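Local atomic coordinates of ferredoxin CarAc (Pseudomonas resinovorans, PDB entry 1VCK), a protein that carries electrons on its [2Fe-2S] cluster from the reductase CarAd to the terminal oxygenase CarAa of the carbazole 1,9a-dioxygenase system. Residues A[4-9]-A[22-27]; A[9-14]-A[93-98]; A[33-38]-A[56-61]. One frame throughout, in Å; residues are numbered along the deposited sequence.

Contact 1: residues A[4-9]-A[22-27]; sequences IWLKVC and VNRVGA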
ATOM      1  N   ILE A   4     -10.793  -2.970  13.626  1.00 59.09           N
ATOM      2  CA  ILE A   4     -10.318  -1.557  13.664  1.00 59.12           C
ATOM      3  C   ILE A   4     -10.154  -1.013  12.249  1.00 58.72           C
ATOM      4  O   ILE A   4      -9.237  -1.405  11.528  1.00 58.57           O
ATOM      5  CB  ILE A   4      -8.957  -1.438  14.392  1.00 60.15           C
ATOM      6  CG1 ILE A   4      -9.083  -1.914  15.843  1.00 61.13           C
ATOM      7  CG2 ILE A   4      -8.477   0.005  14.361  1.00 59.59           C
ATOM      8  CD1 ILE A   4      -9.298  -3.408  15.998  1.00 61.73           C
ATOM      9  N   TRP A   5     -11.046  -0.111  11.855  1.00 57.98           N
ATOM     10  CA  TRP A   5     -10.982   0.479  10.525  1.00 57.17           C
ATOM     11  C   TRP A   5     -10.542   1.934  10.566  1.00 56.08           C
ATOM     12  O   TRP A   5     -11.074   2.737  11.332  1.00 56.42           O
ATOM     13  CB  TRP A   5     -12.337   0.369   9.822  1.00 58.07           C
ATOM     14  CG  TRP A   5     -12.744  -1.041   9.554  1.00 59.47           C
ATOM     15  CD1 TRP A   5     -13.351  -1.901  10.424  1.00 60.06           C
ATOM     16  CD2 TRP A   5     -12.530  -1.778   8.345  1.00 60.29           C
ATOM     17  NE1 TRP A   5     -13.528  -3.128   9.832  1.00 60.23           N
ATOM     18  CE2 TRP A   5     -13.033  -3.081   8.554  1.00 60.49           C
ATOM     19  CE3 TRP A   5     -11.961  -1.463   7.103  1.00 59.99           C
ATOM     20  CZ2 TRP A   5     -12.982  -4.071   7.569  1.00 60.49           C
ATOM     21  CZ3 TRP A   5     -11.910  -2.450   6.121  1.00 60.06           C
ATOM     22  CH2 TRP A   5     -12.420  -3.738   6.362  1.00 60.21           C
ATOM     23  N   LEU A   6      -9.563   2.263   9.731  1.00 54.15           N
ATOM     24  CA  LEU A   6      -9.035   3.617   9.658  1.00 52.70           C
ATOM     25  C   LEU A   6      -9.561   4.327   8.417  1.00 52.09           C
ATOM     26  O   LEU A   6      -9.447   3.817   7.303  1.00 51.85           O
ATOM     27  CB  LEU A   6      -7.506   3.580   9.620  1.00 52.39           C
ATOM     28  CG  LEU A   6      -6.808   2.894  10.796  1.00 52.70           C
ATOM     29  CD1 LEU A   6      -5.319   2.789  10.516  1.00 52.83           C
ATOM     30  CD2 LEU A   6      -7.062   3.678  12.076  1.00 52.68           C
ATOM     31  N   LYS A   7     -10.138   5.505   8.616  1.00 51.65           N
ATOM     32  CA  LYS A   7     -10.673   6.290   7.514  1.00 51.56           C
ATOM     33  C   LYS A   7      -9.505   6.798   6.673  1.00 50.45           C
ATOM     34  O   LYS A   7      -8.613   7.477   7.180  1.00 50.45           O
ATOM     35  CB  LYS A   7     -11.487   7.466   8.063  1.00 53.33           C
ATOM     36  CG  LYS A   7     -12.284   8.232   7.022  1.00 56.27           C
ATOM     37  CD  LYS A   7     -13.140   9.306   7.679  1.00 58.33           C
ATOM     38  CE  LYS A   7     -13.974  10.060   6.654  1.00 60.70           C
ATOM     39  NZ  LYS A   7     -14.806  11.128   7.281  1.00 62.29           N
ATOM     40  N   VAL A   8      -9.509   6.459   5.388  1.00 48.83           N
ATOM     41  CA  VAL A   8      -8.439   6.877   4.488  1.00 46.79           C
ATOM     42  C   VAL A   8      -8.783   8.175   3.767  1.00 46.80           C
ATOM     43  O   VAL A   8      -8.120   9.196   3.955  1.00 47.21           O
ATOM     44  CB  VAL A   8      -8.141   5.787   3.435  1.00 46.05           C
ATOM     45  CG1 VAL A   8      -7.035   6.251   2.498  1.00 44.67           C
ATOM     46  CG2 VAL A   8      -7.738   4.497   4.127  1.00 44.32           C
ATOM     47  N   CYS A   9      -9.821   8.131   2.940  1.00 46.16           N
ATOM     48  CA  CYS A   9     -10.255   9.300   2.185  1.00 45.16           C
ATOM     49  C   CYS A   9     -11.466   8.941   1.341  1.00 44.59           C
ATOM     50  O   CYS A   9     -11.955   7.815   1.392  1.00 44.20           O
ATOM     51  CB  CYS A   9      -9.136   9.779   1.258  1.00 45.86           C
ATOM     52  SG  CYS A   9      -8.755   8.625  -0.091  1.00 46.36           S
ATOM     53  N   VAL A  22      -1.040   6.080   5.186  1.00 32.10           N
ATOM     54  CA  VAL A  22      -1.960   6.088   6.316  1.00 32.39           C
ATOM     55  C   VAL A  22      -1.212   5.751   7.596  1.00 33.27           C
ATOM     56  O   VAL A  22      -0.696   4.645   7.749  1.00 33.32           O
ATOM     57  CB  VAL A  22      -3.091   5.059   6.121  1.00 32.12           C
ATOM     58  CG1 VAL A  22      -3.999   5.033   7.345  1.00 31.21           C
ATOM     59  CG2 VAL A  22      -3.884   5.403   4.873  1.00 31.86           C
ATOM     60  N   ASN A  23      -1.157   6.714   8.511  1.00 34.38           N
ATOM     61  CA  ASN A  23      -0.475   6.538   9.787  1.00 35.63           C
ATOM     62  C   ASN A  23      -1.314   5.730  10.777  1.00 36.73           C
ATOM     63  O   ASN A  23      -2.544   5.793  10.764  1.00 37.61           O
ATOM     64  CB  ASN A  23      -0.147   7.906  10.393  1.00 35.89           C
ATOM     65  CG  ASN A  23       0.823   8.703   9.539  1.00 37.57           C
ATOM     66  OD1 ASN A  23       1.993   8.343   9.407  1.00 38.90           O
ATOM     67  ND2 ASN A  23       0.337   9.790   8.950  1.00 37.15           N
ATOM     68  N   ARG A  24      -0.636   4.970  11.631  1.00 35.91           N
ATOM     69  CA  ARG A  24      -1.302   4.160  12.641  1.00 37.85           C
ATOM     70  C   ARG A  24      -0.762   4.496  14.030  1.00 39.70           C
ATOM     71  O   ARG A  24       0.364   4.974  14.168  1.00 40.23           O
ATOM     72  CB  ARG A  24      -1.080   2.674  12.362  1.00 36.97           C
ATOM     73  CG  ARG A  24      -1.754   2.158  11.103  1.00 35.71           C
ATOM     74  CD  ARG A  24      -1.599   0.649  11.006  1.00 34.61           C
ATOM     75  NE  ARG A  24      -0.198   0.252  10.876  1.00 32.05           N
ATOM     76  CZ  ARG A  24       0.240  -0.997  10.965  1.00 32.12           C
ATOM     77  NH1 ARG A  24      -0.614  -1.985  11.194  1.00 32.32           N
ATOM     78  NH2 ARG A  24       1.531  -1.260  10.817  1.00 32.09           N
ATOM     79  N   VAL A  25      -1.568   4.247  15.057  1.00 41.42           N
ATOM     80  CA  VAL A  25      -1.150   4.514  16.428  1.00 42.60           C
ATOM     81  C   VAL A  25      -0.378   3.312  16.966  1.00 42.23           C
ATOM     82  O   VAL A  25      -0.888   2.193  16.988  1.00 42.89           O
ATOM     83  CB  VAL A  25      -2.365   4.780  17.349  1.00 43.85           C
ATOM     84  CG1 VAL A  25      -1.898   4.987  18.786  1.00 44.68           C
ATOM     85  CG2 VAL A  25      -3.128   6.004  16.861  1.00 44.52           C
ATOM     86  N   GLY A  26       0.860   3.550  17.387  1.00 42.11           N
ATOM     87  CA  GLY A  26       1.681   2.482  17.924  1.00 41.62           C
ATOM     88  C   GLY A  26       2.182   1.490  16.891  1.00 41.32           C
ATOM     89  O   GLY A  26       2.431   0.325  17.218  1.00 41.93           O
ATOM     90  N   ALA A  27       2.343   1.940  15.650  1.00 39.92           N
ATOM     91  CA  ALA A  27       2.817   1.059  14.588  1.00 37.29           C
ATOM     92  C   ALA A  27       3.235   1.822  13.334  1.00 35.47           C
ATOM     93  O   ALA A  27       2.910   3.000  13.167  1.00 34.52           O
ATOM     94  CB  ALA A  27       1.734   0.043  14.242  1.00 38.78           C
TER
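Leu6 reaches across to Arg24, and Val8 meets Val22, where two edge strands of different sheets of the Rieske fold face each other. The segments of strands 5-9 and 22-24 run nearly antiparallel, at 155°, but their axes come no closer than 8.5 Å. That is too far for backbone pairing, so side chains fill the interval.

Arg24 can be traced from its root. Beyond CB, CG is the atom that Leu6 CD1 meets, at 3.7 Å; here the arginine acts as a hydrocarbon chain. The two side chains cross at about a right angle. A bend about the CG-CD bond (chi3 -64°) swings the guanidinium to the side of Ala27, the last residue of the turn. One face of the group lies against Ala27 CB, which sits 3.5 Å above the plane and toward the rim. NE gives a hydrogen bond to Ala28 O and NH1 another to Gly104 O. An arginine suits the place because its stem can pack on leucine while its head binds backbone carbonyls.

The same Leu6 CD1 also touches Val22 CG1, at 4.1 Å, so this one methyl meets the valine and the arginine stem in two different directions. Further along, Val22 CG2 packs on both methyls of Val8, 4.0 Å from Val8 CG1 and 4.0 Å from Val8 CG2. Branched valines suit strands and present two methyls each to the interface.

Leu6 and Val8 also rest on Val102 of strand 99-103, to which strand 5-10 is paired, with a classic beta bulge where Val8 and Cys9 both face Val100. On the other side Val22 pairs with Leu30 and, like Val8, touches Val32, placing strand 27-35 beside both.

Contact 2: residues A[9-14]-A[93-98]; sequences CAASDM and VEVKEG
Ala11 binds Gly98 at the corner where strand 5-10 of the Rieske fold ends in a short 3-10 turn and meets the tip of the beta hairpin made by strands 93-96 and 99-103. The two residues at that tip, Glu97 and Gly98, have the left-handed backbone conformations of a type I' turn. Glycine suits the second place, since a CB there would be jammed against the carbonyl oxygen of Glu97.

Backbone hydrogen bonding carries the contact. Ala11 N donates to Gly98 O over 2.7 Å, with an N-H...O angle of 158° and the donor tilted 33° out of the carbonyl plane. It lies just beyond the paired part of strands 5-10 and 99-103, where Cys9 bonds to Val100. Within 9-14, Asp13 N donates to Ala10 O at 2.7 Å and Met14 N to Ala11 O at 3.1 Å, and these two bonds define the 3-10 turn.

A weaker polar contact supports the main one: Ala10 CA directs its C-H at Gly98 O from 3.2 Å, a CA-H...O contact with an angle of 130° at the hydrogen. The glycine oxygen is therefore approached by the amide of one residue and the alpha carbon of the residue before it.

Apolar contact is slight. Ala11 CB sits 4.3 Å from Val95 CG1, while the valine also touches Phe39 of strand 38-43. The single methyl of an alanine is enough for so slight a contact, and Ala11 CB lies beside Gly98 O as well.

Water completes the join. Ser12 N, in the middle of the 3-10 turn, donates to water 1 at 3.0 Å, and that water donates in turn to Gly98 O at 2.6 Å.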
ATOM      1  N   CYS A   9      -9.821   8.131   2.940  1.00 46.16           N
ATOM      2  CA  CYS A   9     -10.255   9.300   2.185  1.00 45.16           C
ATOM      3  C   CYS A   9     -11.466   8.941   1.341  1.00 44.59           C
ATOM      4  O   CYS A   9     -11.955   7.815   1.392  1.00 44.20           O
ATOM      5  CB  CYS A   9      -9.136   9.779   1.258  1.00 45.86           C
ATOM      6  SG  CYS A   9      -8.755   8.625  -0.091  1.00 46.36           S
ATOM      7  N   ALA A  10     -11.949   9.905   0.568  1.00 44.60           N
ATOM      8  CA  ALA A  10     -13.082   9.666  -0.312  1.00 44.16           C
ATOM      9  C   ALA A  10     -12.510   9.022  -1.566  1.00 44.07           C
ATOM     10  O   ALA A  10     -11.506   9.488  -2.104  1.00 44.43           O
ATOM     11  CB  ALA A  10     -13.771  10.977  -0.659  1.00 44.75           C
ATOM     12  N   ALA A  11     -13.138   7.945  -2.024  1.00 43.27           N
ATOM     13  CA  ALA A  11     -12.674   7.243  -3.211  1.00 42.84           C
ATOM     14  C   ALA A  11     -12.414   8.219  -4.351  1.00 43.30           C
ATOM     15  O   ALA A  11     -11.422   8.101  -5.071  1.00 43.02           O
ATOM     16  CB  ALA A  11     -13.700   6.200  -3.637  1.00 42.36           C
ATOM     17  N   SER A  12     -13.305   9.193  -4.502  1.00 43.46           N
ATOM     18  CA  SER A  12     -13.182  10.187  -5.562  1.00 43.90           C
ATOM     19  C   SER A  12     -11.958  11.090  -5.424  1.00 43.75           C
ATOM     20  O   SER A  12     -11.591  11.784  -6.371  1.00 43.65           O
ATOM     21  CB  SER A  12     -14.453  11.042  -5.626  1.00 43.98           C
ATOM     22  OG  SER A  12     -14.748  11.624  -4.368  1.00 44.74           O
ATOM     23  N   ASP A  13     -11.323  11.082  -4.254  1.00 44.09           N
ATOM     24  CA  ASP A  13     -10.141  11.913  -4.040  1.00 44.46           C
ATOM     25  C   ASP A  13      -8.851  11.229  -4.482  1.00 43.34           C
ATOM     26  O   ASP A  13      -7.783  11.845  -4.493  1.00 42.48           O
ATOM     27  CB  ASP A  13     -10.028  12.326  -2.571  1.00 48.14           C
ATOM     28  CG  ASP A  13     -11.085  13.334  -2.168  1.00 51.50           C
ATOM     29  OD1 ASP A  13     -11.249  14.343  -2.888  1.00 52.96           O
ATOM     30  OD2 ASP A  13     -11.746  13.125  -1.128  1.00 54.74           O
ATOM     31  N   MET A  14      -8.948   9.953  -4.840  1.00 41.09           N
ATOM     32  CA  MET A  14      -7.783   9.206  -5.299  1.00 39.08           C
ATOM     33  C   MET A  14      -7.900   8.856  -6.772  1.00 38.29           C
ATOM     34  O   MET A  14      -8.795   8.111  -7.172  1.00 38.13           O
ATOM     35  CB  MET A  14      -7.608   7.913  -4.500  1.00 38.38           C
ATOM     36  CG  MET A  14      -6.806   8.057  -3.223  1.00 38.37           C
ATOM     37  SD  MET A  14      -6.436   6.449  -2.492  1.00 35.06           S
ATOM     38  CE  MET A  14      -4.882   6.055  -3.289  1.00 37.23           C
ATOM     39  N   VAL A  93      -9.033  -3.624   2.573  1.00 32.50           N
ATOM     40  CA  VAL A  93      -9.555  -2.305   2.248  1.00 34.35           C
ATOM     41  C   VAL A  93     -11.023  -2.459   1.868  1.00 37.73           C
ATOM     42  O   VAL A  93     -11.410  -3.452   1.250  1.00 36.20           O
ATOM     43  CB  VAL A  93      -8.801  -1.672   1.062  1.00 33.55           C
ATOM     44  CG1 VAL A  93      -9.394  -0.310   0.739  1.00 33.26           C
ATOM     45  CG2 VAL A  93      -7.323  -1.540   1.400  1.00 31.77           C
ATOM     46  N   GLU A  94     -11.837  -1.478   2.241  1.00 41.33           N
ATOM     47  CA  GLU A  94     -13.260  -1.526   1.936  1.00 45.55           C
ATOM     48  C   GLU A  94     -13.785  -0.126   1.650  1.00 46.88           C
ATOM     49  O   GLU A  94     -13.410   0.837   2.318  1.00 47.31           O
ATOM     50  CB  GLU A  94     -14.021  -2.137   3.113  1.00 47.57           C
ATOM     51  CG  GLU A  94     -15.164  -3.048   2.704  1.00 52.79           C
ATOM     52  CD  GLU A  94     -14.685  -4.271   1.941  1.00 54.47           C
ATOM     53  OE1 GLU A  94     -13.846  -5.023   2.482  1.00 55.42           O
ATOM     54  OE2 GLU A  94     -15.152  -4.484   0.801  1.00 56.31           O
ATOM     55  N   VAL A  95     -14.651  -0.017   0.649  1.00 48.50           N
ATOM     56  CA  VAL A  95     -15.228   1.268   0.276  1.00 50.70           C
ATOM     57  C   VAL A  95     -16.711   1.299   0.631  1.00 52.77           C
ATOM     58  O   VAL A  95     -17.510   0.558   0.054  1.00 52.97           O
ATOM     59  CB  VAL A  95     -15.079   1.528  -1.236  1.00 49.81           C
ATOM     60  CG1 VAL A  95     -15.598   2.914  -1.578  1.00 49.92           C
ATOM     61  CG2 VAL A  95     -13.624   1.384  -1.647  1.00 50.21           C
ATOM     62  N   LYS A  96     -17.075   2.151   1.584  1.00 54.27           N
ATOM     63  CA  LYS A  96     -18.467   2.274   2.003  1.00 56.28           C
ATOM     64  C   LYS A  96     -18.999   3.683   1.791  1.00 56.56           C
ATOM     65  O   LYS A  96     -18.580   4.626   2.464  1.00 56.64           O
ATOM     66  CB  LYS A  96     -18.624   1.891   3.477  1.00 57.13           C
ATOM     67  CG  LYS A  96     -18.288   0.442   3.793  1.00 59.23           C
ATOM     68  CD  LYS A  96     -18.781   0.051   5.183  1.00 61.62           C
ATOM     69  CE  LYS A  96     -18.188   0.940   6.266  1.00 63.40           C
ATOM     70  NZ  LYS A  96     -18.718   0.599   7.616  1.00 64.25           N
ATOM     71  N   GLU A  97     -19.928   3.815   0.851  1.00 57.69           N
ATOM     72  CA  GLU A  97     -20.545   5.098   0.538  1.00 57.45           C
ATOM     73  C   GLU A  97     -19.532   6.132   0.053  1.00 56.28           C
ATOM     74  O   GLU A  97     -19.581   7.299   0.445  1.00 56.31           O
ATOM     75  CB  GLU A  97     -21.295   5.627   1.764  1.00 59.51           C
ATOM     76  CG  GLU A  97     -22.410   4.701   2.233  1.00 62.56           C
ATOM     77  CD  GLU A  97     -23.114   5.207   3.479  1.00 64.41           C
ATOM     78  OE1 GLU A  97     -22.448   5.343   4.527  1.00 65.73           O
ATOM     79  OE2 GLU A  97     -24.333   5.466   3.406  1.00 65.47           O
ATOM     80  N   GLY A  98     -18.616   5.693  -0.803  1.00 54.47           N
ATOM     81  CA  GLY A  98     -17.615   6.593  -1.349  1.00 51.72           C
ATOM     82  C   GLY A  98     -16.429   6.886  -0.451  1.00 49.19           C
ATOM     83  O   GLY A  98     -15.548   7.656  -0.827  1.00 49.14           O
TER
HETATM   84  O   HOH W   1     -15.911   8.922  -3.034  1.00 48.78           O

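Contact 3: residues A[33-38]-A[56-61]; sequences YRVGDQ and GTLDGD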
ATOM      1  N   TYR A  33      -3.101   1.840  -2.188  1.00 24.04           N
ATOM      2  CA  TYR A  33      -2.915   2.045  -3.616  1.00 24.34           C
ATOM      3  C   TYR A  33      -4.215   1.883  -4.375  1.00 26.13           C
ATOM      4  O   TYR A  33      -5.002   0.989  -4.071  1.00 25.89           O
ATOM      5  CB  TYR A  33      -1.929   1.028  -4.194  1.00 22.78           C
ATOM      6  CG  TYR A  33      -0.728   0.705  -3.334  1.00 21.44           C
ATOM      7  CD1 TYR A  33      -0.829  -0.182  -2.265  1.00 19.09           C
ATOM      8  CD2 TYR A  33       0.518   1.257  -3.618  1.00 21.05           C
ATOM      9  CE1 TYR A  33       0.287  -0.518  -1.499  1.00 19.43           C
ATOM     10  CE2 TYR A  33       1.638   0.931  -2.863  1.00 20.49           C
ATOM     11  CZ  TYR A  33       1.519   0.044  -1.808  1.00 19.76           C
ATOM     12  OH  TYR A  33       2.636  -0.292  -1.078  1.00 19.47           O
ATOM     13  N   ARG A  34      -4.437   2.742  -5.363  1.00 25.71           N
ATOM     14  CA  ARG A  34      -5.629   2.624  -6.184  1.00 26.25           C
ATOM     15  C   ARG A  34      -5.211   2.127  -7.559  1.00 26.79           C
ATOM     16  O   ARG A  34      -4.535   2.833  -8.314  1.00 25.68           O
ATOM     17  CB  ARG A  34      -6.367   3.955  -6.329  1.00 27.19           C
ATOM     18  CG  ARG A  34      -7.561   3.828  -7.272  1.00 27.56           C
ATOM     19  CD  ARG A  34      -8.503   5.014  -7.225  1.00 29.74           C
ATOM     20  NE  ARG A  34      -9.651   4.789  -8.100  1.00 29.65           N
ATOM     21  CZ  ARG A  34     -10.787   5.474  -8.041  1.00 32.67           C
ATOM     22  NH1 ARG A  34     -10.939   6.439  -7.141  1.00 30.12           N
ATOM     23  NH2 ARG A  34     -11.778   5.183  -8.872  1.00 30.54           N
ATOM     24  N   VAL A  35      -5.603   0.898  -7.869  1.00 25.33           N
ATOM     25  CA  VAL A  35      -5.290   0.287  -9.152  1.00 26.47           C
ATOM     26  C   VAL A  35      -6.615   0.227  -9.897  1.00 26.38           C
ATOM     27  O   VAL A  35      -7.476  -0.592  -9.577  1.00 26.26           O
ATOM     28  CB  VAL A  35      -4.728  -1.137  -8.957  1.00 26.22           C
ATOM     29  CG1 VAL A  35      -4.339  -1.738 -10.296  1.00 25.53           C
ATOM     30  CG2 VAL A  35      -3.522  -1.089  -8.023  1.00 26.90           C
ATOM     31  N   GLY A  36      -6.780   1.098 -10.888  1.00 27.42           N
ATOM     32  CA  GLY A  36      -8.035   1.140 -11.611  1.00 28.96           C
ATOM     33  C   GLY A  36      -9.049   1.635 -10.597  1.00 29.49           C
ATOM     34  O   GLY A  36      -8.897   2.731 -10.052  1.00 29.24           O
ATOM     35  N   ASP A  37     -10.067   0.828 -10.325  1.00 28.48           N
ATOM     36  CA  ASP A  37     -11.081   1.184  -9.344  1.00 28.65           C
ATOM     37  C   ASP A  37     -10.941   0.293  -8.113  1.00 27.91           C
ATOM     38  O   ASP A  37     -11.803   0.291  -7.233  1.00 27.66           O
ATOM     39  CB  ASP A  37     -12.482   1.041  -9.946  1.00 31.48           C
ATOM     40  CG  ASP A  37     -12.716   1.997 -11.098  1.00 34.34           C
ATOM     41  OD1 ASP A  37     -12.455   3.206 -10.920  1.00 35.04           O
ATOM     42  OD2 ASP A  37     -13.157   1.546 -12.176  1.00 35.00           O
ATOM     43  N   GLN A  38      -9.849  -0.464  -8.062  1.00 26.80           N
ATOM     44  CA  GLN A  38      -9.571  -1.359  -6.940  1.00 27.20           C
ATOM     45  C   GLN A  38      -8.643  -0.658  -5.948  1.00 26.34           C
ATOM     46  O   GLN A  38      -7.801   0.149  -6.342  1.00 26.27           O
ATOM     47  CB  GLN A  38      -8.862  -2.632  -7.415  1.00 28.45           C
ATOM     48  CG  GLN A  38      -9.377  -3.242  -8.705  1.00 30.81           C
ATOM     49  CD  GLN A  38     -10.858  -3.501  -8.673  1.00 29.56           C
ATOM     50  OE1 GLN A  38     -11.419  -3.843  -7.631  1.00 31.26           O
ATOM     51  NE2 GLN A  38     -11.506  -3.353  -9.822  1.00 34.41           N
ATOM     52  N   GLY A  56       7.416   5.596  -3.852  1.00 19.62           N
ATOM     53  CA  GLY A  56       7.895   4.864  -5.009  1.00 20.21           C
ATOM     54  C   GLY A  56       7.050   5.084  -6.246  1.00 21.09           C
ATOM     55  O   GLY A  56       6.353   6.094  -6.369  1.00 21.52           O
ATOM     56  N   THR A  57       7.103   4.120  -7.161  1.00 21.62           N
ATOM     57  CA  THR A  57       6.366   4.200  -8.415  1.00 21.95           C
ATOM     58  C   THR A  57       5.391   3.039  -8.554  1.00 21.65           C
ATOM     59  O   THR A  57       5.799   1.881  -8.567  1.00 21.26           O
ATOM     60  CB  THR A  57       7.334   4.156  -9.618  1.00 23.87           C
ATOM     61  OG1 THR A  57       8.331   5.175  -9.467  1.00 26.78           O
ATOM     62  CG2 THR A  57       6.575   4.378 -10.930  1.00 23.29           C
ATOM     63  N   LEU A  58       4.104   3.347  -8.654  1.00 18.87           N
ATOM     64  CA  LEU A  58       3.106   2.302  -8.817  1.00 22.74           C
ATOM     65  C   LEU A  58       2.932   2.051 -10.311  1.00 23.10           C
ATOM     66  O   LEU A  58       2.467   2.923 -11.042  1.00 23.30           O
ATOM     67  CB  LEU A  58       1.766   2.726  -8.205  1.00 20.77           C
ATOM     68  CG  LEU A  58       0.636   1.686  -8.289  1.00 21.63           C
ATOM     69  CD1 LEU A  58       1.036   0.418  -7.541  1.00 19.43           C
ATOM     70  CD2 LEU A  58      -0.635   2.268  -7.702  1.00 22.39           C
ATOM     71  N   ASP A  59       3.334   0.867 -10.758  1.00 22.46           N
ATOM     72  CA  ASP A  59       3.219   0.485 -12.162  1.00 23.89           C
ATOM     73  C   ASP A  59       2.218  -0.663 -12.211  1.00 23.70           C
ATOM     74  O   ASP A  59       2.562  -1.809 -11.906  1.00 23.13           O
ATOM     75  CB  ASP A  59       4.572   0.016 -12.697  1.00 25.43           C
ATOM     76  CG  ASP A  59       4.566  -0.184 -14.199  1.00 26.33           C
ATOM     77  OD1 ASP A  59       3.604  -0.782 -14.720  1.00 27.48           O
ATOM     78  OD2 ASP A  59       5.529   0.252 -14.860  1.00 30.62           O
ATOM     79  N   GLY A  60       0.982  -0.358 -12.593  1.00 23.01           N
ATOM     80  CA  GLY A  60      -0.042  -1.384 -12.621  1.00 23.64           C
ATOM     81  C   GLY A  60      -0.385  -1.668 -11.172  1.00 23.14           C
ATOM     82  O   GLY A  60      -0.852  -0.775 -10.459  1.00 22.60           O
ATOM     83  N   ASP A  61      -0.158  -2.899 -10.729  1.00 20.85           N
ATOM     84  CA  ASP A  61      -0.423  -3.253  -9.343  1.00 21.49           C
ATOM     85  C   ASP A  61       0.873  -3.663  -8.653  1.00 19.78           C
ATOM     86  O   ASP A  61       0.861  -4.401  -7.672  1.00 20.31           O
ATOM     87  CB  ASP A  61      -1.461  -4.376  -9.243  1.00 21.21           C
ATOM     88  CG  ASP A  61      -1.040  -5.631  -9.970  1.00 21.83           C
ATOM     89  OD1 ASP A  61       0.031  -5.630 -10.604  1.00 22.43           O
ATOM     90  OD2 ASP A  61      -1.793  -6.625  -9.905  1.00 24.02           O
TER
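Leu58 holds its CG anti to the backbone N (chi1 -179°), which carries its two methyls across to Tyr33, and Val35 has CG1 anti to N (chi1 -177°) with CG2 beside N; this splays the two branches over the carbonyl of Gly60 and the root of Asp61. Leu58 CD2 lies 3.9 Å from Tyr33 CB, and CD1 reaches the ring obliquely, 4.0 Å from Tyr33 CD2. A leucine works well here because its forked end can serve the root and the ring of one tyrosine.

Val35 packs against a turn. Gly60 O is 3.6 Å from Val35 CG1 and equally near CG2, so the carbonyl oxygen is set against both methyls; Asp61 CB adds an apolar touch 4.0 Å from Val35 CG1. The carboxylate of Asp61 leads away from this apolar surface. An alanine in place of Val35 would probably open a gap beside Gly60 and Asp61.

On the other side of strand 33-35, Arg34 braces the type II' turn of residues 35-38, in which Gly36 takes a positive phi. Its NE donates to Gly36 O over 2.9 Å, in the carbonyl plane, while NH2 forms a salt bridge to the anti lone pair of Asp37 OD1, also 2.9 Å. Both partners lie in the guanidinium plane, which fixes its rotation.

The contact joins strand 27-35 to strand 57-59, an outer strand of a four-stranded sheet whose strands 62-64 and 71-73 flank the cluster ligands Cys65 and His68, and so ties the cluster-binding part of the Rieske fold to its beta-sheet body. The Tyr33 side chain, whose OH bonds to Thr42 OG1, is about 9 Å from those of the ligands Cys46 and Cys65, and touches Ile63 of strand 62-64. Ile19 of strand 19-24 packs on both Tyr33 and Leu58.

How the contacts relate
All three contacts are surface contacts, but contacts 1 and 3 each include one buried residue, Val22 and Tyr33, whereas contact 2 has none. Contacts 1 and 2 share Cys9 and strand 5-10, and touch where Trp5 packs on Glu94. Contact 1 and contact 3 reach the same sheet through its neighbouring strands 19-24 and 27-35, on opposite sides of the chain's centre. Their chemistry follows their place: side chains bridge between sheets in contacts 1 and 3, while contact 2, at the end of paired strands, relies on backbone and water. Contact 3, nested in the loop that contact 2 closes, is the one nearest the cluster ligands.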